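Local coordinates for protein pseudoalteromonas arctica PAMC 21717 (Pseudoalteromonas arctica, PDB 5YL7) that probably cleaves peptide bonds as a calcium-binding, cold-active serine protease of the subtilase family, at residues G229-A243 against F317-V329. Sequence-based numbering, arbitrary orientation.
Sequences GRAYYSNYGSNIDVA and FPATCTSCGTGIV. With CA (calcium ion), chain F.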
loop_
_atom_site.group_PDB
_atom_site.type_symbol
_atom_site.label_atom_id
_atom_site.label_comp_id
_atom_site.label_asym_id
_atom_site.label_seq_id
_atom_site.Cartn_x
_atom_site.Cartn_y
_atom_site.Cartn_z
ATOM N N GLY A 229 12.837 10.492 -10.712
ATOM C CA GLY A 229 13.805 9.450 -10.964
ATOM C C GLY A 229 13.782 8.436 -9.867
ATOM O O GLY A 229 13.187 8.635 -8.807
ATOM N N ARG A 230 14.551 7.348 -10.053
ATOM C CA ARG A 230 14.501 6.273 -9.081
ATOM C C ARG A 230 14.855 6.729 -7.714
ATOM O O ARG A 230 15.900 7.387 -7.480
ATOM C CB ARG A 230 15.462 5.103 -9.493
ATOM C CG ARG A 230 15.222 3.860 -8.659
ATOM C CD ARG A 230 15.970 2.667 -9.204
ATOM N NE ARG A 230 17.418 2.836 -9.242
ATOM C CZ ARG A 230 18.260 2.656 -8.260
ATOM N NH1 ARG A 230 17.930 2.244 -7.079
ATOM N NH2 ARG A 230 19.597 2.841 -8.541
ATOM N N ALA A 231 14.072 6.442 -6.692
ATOM C CA ALA A 231 14.477 6.725 -5.320
ATOM C C ALA A 231 15.671 5.902 -4.987
ATOM O O ALA A 231 15.775 4.746 -5.381
ATOM C CB ALA A 231 13.289 6.405 -4.372
ATOM N N TYR A 232 16.626 6.486 -4.240
ATOM C CA TYR A 232 17.933 5.842 -4.071
ATOM C C TYR A 232 17.850 4.443 -3.557
ATOM O O TYR A 232 18.725 3.601 -3.891
ATOM C CB TYR A 232 18.826 6.687 -3.155
ATOM C CG TYR A 232 18.279 6.972 -1.787
ATOM C CD1 TYR A 232 18.492 6.135 -0.714
ATOM C CD2 TYR A 232 17.507 8.132 -1.528
ATOM C CE1 TYR A 232 18.039 6.423 0.544
ATOM C CE2 TYR A 232 17.060 8.451 -0.306
ATOM C CZ TYR A 232 17.310 7.611 0.759
ATOM O OH TYR A 232 16.902 7.886 2.076
ATOM N N TYR A 233 16.898 4.092 -2.716
ATOM C CA TYR A 233 16.776 2.791 -2.098
ATOM C C TYR A 233 15.979 1.788 -2.971
ATOM O O TYR A 233 15.921 0.633 -2.568
ATOM C CB TYR A 233 16.074 2.921 -0.725
ATOM C CG TYR A 233 14.729 3.604 -0.856
ATOM C CD1 TYR A 233 13.639 2.930 -1.384
ATOM C CD2 TYR A 233 14.533 4.963 -0.573
ATOM C CE1 TYR A 233 12.445 3.580 -1.639
ATOM C CE2 TYR A 233 13.369 5.599 -0.808
ATOM C CZ TYR A 233 12.328 4.952 -1.399
ATOM O OH TYR A 233 11.119 5.561 -1.674
ATOM N N SER A 234 15.321 2.253 -4.021
ATOM C CA SER A 234 14.349 1.345 -4.635
ATOM C C SER A 234 15.028 0.194 -5.310
ATOM O O SER A 234 15.993 0.342 -6.072
ATOM C CB SER A 234 13.614 2.128 -5.676
ATOM O OG SER A 234 12.517 1.277 -6.196
ATOM N N ASN A 235 14.472 -0.992 -5.144
ATOM C CA ASN A 235 14.812 -2.114 -6.012
ATOM C C ASN A 235 14.384 -1.839 -7.416
ATOM O O ASN A 235 13.548 -0.943 -7.695
ATOM C CB ASN A 235 14.245 -3.405 -5.455
ATOM C CG ASN A 235 14.882 -3.883 -4.187
ATOM O OD1 ASN A 235 15.987 -3.471 -3.820
ATOM N ND2 ASN A 235 14.187 -4.764 -3.458
ATOM N N TYR A 236 14.928 -2.619 -8.326
ATOM C CA TYR A 236 14.757 -2.382 -9.759
ATOM C C TYR A 236 15.054 -3.695 -10.511
ATOM O O TYR A 236 15.716 -4.533 -9.908
ATOM C CB TYR A 236 15.698 -1.240 -10.269
ATOM C CG TYR A 236 17.121 -1.511 -10.010
ATOM C CD1 TYR A 236 17.874 -2.473 -10.762
ATOM C CD2 TYR A 236 17.728 -1.056 -8.825
ATOM C CE1 TYR A 236 19.189 -2.872 -10.400
ATOM C CE2 TYR A 236 19.043 -1.353 -8.497
ATOM C CZ TYR A 236 19.722 -2.312 -9.220
ATOM O OH TYR A 236 21.019 -2.655 -8.768
ATOM N N GLY A 237 14.565 -3.845 -11.693
ATOM C CA GLY A 237 14.795 -5.098 -12.465
ATOM C C GLY A 237 13.684 -5.385 -13.382
ATOM O O GLY A 237 12.687 -4.612 -13.488
ATOM N N SER A 238 13.796 -6.528 -14.067
ATOM C CA SER A 238 12.845 -6.866 -15.075
ATOM C C SER A 238 11.419 -7.119 -14.588
ATOM O O SER A 238 10.489 -6.832 -15.339
ATOM C CB SER A 238 13.319 -8.160 -15.823
ATOM O OG SER A 238 14.642 -8.019 -16.284
ATOM N N ASN A 239 11.258 -7.544 -13.349
ATOM C CA ASN A 239 9.949 -7.812 -12.860
ATOM C C ASN A 239 9.251 -6.574 -12.296
ATOM O O ASN A 239 8.090 -6.654 -11.893
ATOM C CB ASN A 239 9.912 -8.947 -11.849
ATOM C CG ASN A 239 10.513 -8.637 -10.540
ATOM O OD1 ASN A 239 10.619 -7.434 -10.159
ATOM N ND2 ASN A 239 10.867 -9.600 -9.726
ATOM N N ILE A 240 9.845 -5.400 -12.369
ATOM C CA ILE A 240 9.097 -4.152 -11.997
ATOM C C ILE A 240 8.137 -3.923 -13.130
ATOM O O ILE A 240 8.505 -3.928 -14.341
ATOM C CB ILE A 240 10.041 -2.962 -11.891
ATOM C CG1 ILE A 240 11.109 -3.185 -10.753
ATOM C CG2 ILE A 240 9.224 -1.706 -11.585
ATOM C CD1 ILE A 240 10.651 -3.344 -9.404
ATOM N N ASP A 241 6.864 -3.678 -12.758
ATOM C CA ASP A 241 5.867 -3.358 -13.756
ATOM C C ASP A 241 5.747 -1.913 -14.024
ATOM O O ASP A 241 5.643 -1.428 -15.191
ATOM C CB ASP A 241 4.516 -3.911 -13.285
ATOM C CG ASP A 241 4.539 -5.416 -13.221
ATOM O OD1 ASP A 241 4.810 -6.053 -14.313
ATOM O OD2 ASP A 241 4.291 -6.056 -12.176
ATOM N N VAL A 242 5.704 -1.088 -12.960
ATOM C CA VAL A 242 5.522 0.380 -12.993
ATOM C C VAL A 242 6.258 0.999 -11.826
ATOM O O VAL A 242 6.649 0.296 -10.890
ATOM C CB VAL A 242 4.028 0.781 -12.915
ATOM C CG1 VAL A 242 3.213 0.192 -14.074
ATOM C CG2 VAL A 242 3.423 0.362 -11.582
ATOM N N ALA A 243 6.415 2.321 -11.883
ATOM C CA ALA A 243 6.886 3.080 -10.771
ATOM C C ALA A 243 5.854 4.048 -10.280
ATOM O O ALA A 243 4.984 4.478 -11.036
ATOM C CB ALA A 243 8.151 3.825 -11.143
ATOM N N PHE A 317 9.736 8.981 -17.484
ATOM C CA PHE A 317 10.568 9.381 -16.368
ATOM C C PHE A 317 11.321 10.703 -16.680
ATOM O O PHE A 317 12.057 10.689 -17.660
ATOM C CB PHE A 317 11.589 8.310 -16.022
ATOM C CG PHE A 317 11.014 7.017 -15.519
ATOM C CD1 PHE A 317 10.524 6.903 -14.234
ATOM C CD2 PHE A 317 10.996 5.924 -16.357
ATOM C CE1 PHE A 317 10.015 5.683 -13.843
ATOM C CE2 PHE A 317 10.445 4.722 -15.951
ATOM C CZ PHE A 317 9.983 4.618 -14.713
ATOM N N PRO A 318 11.191 11.707 -15.879
ATOM C CA PRO A 318 11.964 12.964 -16.197
ATOM C C PRO A 318 13.362 12.857 -15.696
ATOM O O PRO A 318 14.129 13.795 -16.022
ATOM C CB PRO A 318 11.189 14.031 -15.487
ATOM C CG PRO A 318 10.388 13.414 -14.499
ATOM C CD PRO A 318 10.087 11.963 -14.912
ATOM N N ALA A 319 13.743 11.889 -14.894
ATOM C CA ALA A 319 15.084 11.645 -14.463
ATOM C C ALA A 319 15.343 10.156 -14.509
ATOM O O ALA A 319 14.365 9.349 -14.467
ATOM C CB ALA A 319 15.313 12.245 -13.080
ATOM N N THR A 320 16.593 9.775 -14.445
ATOM C CA THR A 320 17.022 8.387 -14.647
ATOM C C THR A 320 16.158 7.427 -13.695
ATOM O O THR A 320 16.160 7.633 -12.480
ATOM C CB THR A 320 18.528 8.233 -14.152
ATOM O OG1 THR A 320 19.411 9.239 -14.752
ATOM C CG2 THR A 320 19.101 6.860 -14.491
ATOM N N CYS A 321 15.608 6.391 -14.345
ATOM C CA CYS A 321 15.021 5.283 -13.574
ATOM C C CYS A 321 15.286 4.013 -14.364
ATOM O O CYS A 321 14.416 3.642 -15.185
ATOM C CB CYS A 321 13.538 5.538 -13.276
ATOM S SG CYS A 321 12.884 4.800 -11.781
ATOM N N THR A 322 16.400 3.365 -13.983
ATOM C CA THR A 322 16.776 2.195 -14.733
ATOM C C THR A 322 15.950 0.966 -14.230
ATOM O O THR A 322 15.944 0.682 -13.045
ATOM C CB THR A 322 18.274 1.878 -14.694
ATOM O OG1 THR A 322 19.108 3.072 -14.683
ATOM C CG2 THR A 322 18.640 1.000 -15.911
ATOM N N SER A 323 15.410 0.294 -15.182
ATOM C CA SER A 323 14.627 -0.919 -14.874
ATOM C C SER A 323 13.541 -0.703 -13.832
ATOM O O SER A 323 13.420 -1.425 -12.855
ATOM C CB SER A 323 15.499 -2.046 -14.466
ATOM O OG SER A 323 16.478 -2.358 -15.527
ATOM N N CYS A 324 12.781 0.349 -14.081
ATOM C CA CYS A 324 11.733 0.839 -13.209
ATOM C C CYS A 324 10.369 0.588 -13.827
ATOM O O CYS A 324 9.367 1.306 -13.503
ATOM C CB CYS A 324 11.857 2.307 -12.975
ATOM S SG CYS A 324 13.276 2.784 -11.973
ATOM N N GLY A 325 10.200 -0.426 -14.667
ATOM C CA GLY A 325 8.951 -0.709 -15.299
ATOM C C GLY A 325 8.725 0.240 -16.442
ATOM O O GLY A 325 9.632 0.884 -16.962
ATOM N N THR A 326 7.474 0.366 -16.876
ATOM C CA THR A 326 7.206 1.050 -18.143
ATOM C C THR A 326 7.249 2.523 -17.998
ATOM O O THR A 326 7.227 3.233 -19.060
ATOM C CB THR A 326 5.853 0.618 -18.739
ATOM O OG1 THR A 326 4.815 1.081 -17.874
ATOM C CG2 THR A 326 5.770 -0.851 -18.930
ATOM N N GLY A 327 7.156 3.086 -16.793
ATOM C CA GLY A 327 7.010 4.525 -16.588
ATOM C C GLY A 327 6.433 4.787 -15.212
ATOM O O GLY A 327 6.301 3.822 -14.423
ATOM N N ILE A 328 6.117 6.034 -14.946
ATOM C CA ILE A 328 5.428 6.425 -13.704
ATOM C C ILE A 328 3.936 6.334 -13.956
ATOM O O ILE A 328 3.412 6.840 -14.953
ATOM C CB ILE A 328 5.817 7.832 -13.274
ATOM C CG1 ILE A 328 7.323 7.920 -13.000
ATOM C CG2 ILE A 328 4.985 8.336 -12.063
ATOM C CD1 ILE A 328 7.874 9.312 -12.899
ATOM N N VAL A 329 3.205 5.682 -13.057
ATOM C CA VAL A 329 1.733 5.605 -13.172
ATOM C C VAL A 329 1.121 7.006 -13.321
ATOM O O VAL A 329 1.504 7.902 -12.575
ATOM C CB VAL A 329 1.156 4.822 -11.953
ATOM C CG1 VAL A 329 -0.364 4.978 -11.864
ATOM C CG2 VAL A 329 1.579 3.394 -12.045
HETATM CA CA CA F . 3.730 -8.245 -13.016
HETATM O O HOH W 1 18.210 4.323 -11.861
HETATM O O HOH W 2 11.873 -2.732 -15.485
HETATM O O HOH W 3 11.020 -3.488 -15.184
HETATM O O HOH W 4 6.097 -8.433 -12.407
HETATM O O HOH W 5 6.264 -7.941 -14.322
HETATM O O HOH W 6 4.384 -9.138 -15.125
HETATM O O HOH W 7 4.243 -10.410 -11.797
HETATM O O HOH W 8 1.919 -9.960 -13.422
#
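Arg-230 lays its aliphatic chain over the disulfide between Cys-321 and Cys-324, an example of a small disulfide loop packed against the methylenes of a neighbouring arginine. CB sits 3.5 Å from Cys-321 SG and CD 3.9 Å from Cys-324 SG, so successive methylenes follow the S-S bond. With CG opposite the backbone N (chi1 -168°) the chain runs along the sulfurs, and a bend at chi3 turns the guanidinium toward Tyr-236, whose CD2 lies 3.6 Å above its plane near the rim. NH1 reaches Ser-234 O and Asn-204 OD1, while NE is bridged by a water to Thr-322 N. Shortening this residue to an alanine would probably uncover the disulfide on the side the methylenes now line and leave Ser-234 O without its guanidinium partner. Backbone bonds flank this patch: Arg-230 N donates to Thr-320 O, and Gly-237 N, in the carbonyl plane, meets a lone pair of Ser-323 O at 2.9 Å.

In the subtilase fold, strand 242-245 borders the parallel sheet beside strand 219-224; here the loop between helices 303-312 and 331-338 adds a single beta bridge, Ala-243 with Ile-328. Ala-243 N donates to Gly-327 O, and its O accepts from Val-329 N nearly end-on (C=O...N 172°). The Ala-243 methyl meets the edge of the Phe-317 ring at CE1, 3.8 Å away, while Cys-321 CB lies over one ring face. Val-242 and Val-329 cross at their CG2 methyls, 3.6 Å apart. A CB on Gly-325, whose positive phi also favours glycine, would run into Asp-241 C and Val-242 N. Asp-241 chelates a calcium ion through OD1 and OD2, which also accept from Lys-311 NZ and Asn-220 N respectively; Val-218 O, Glu-307 and waters complete the shell.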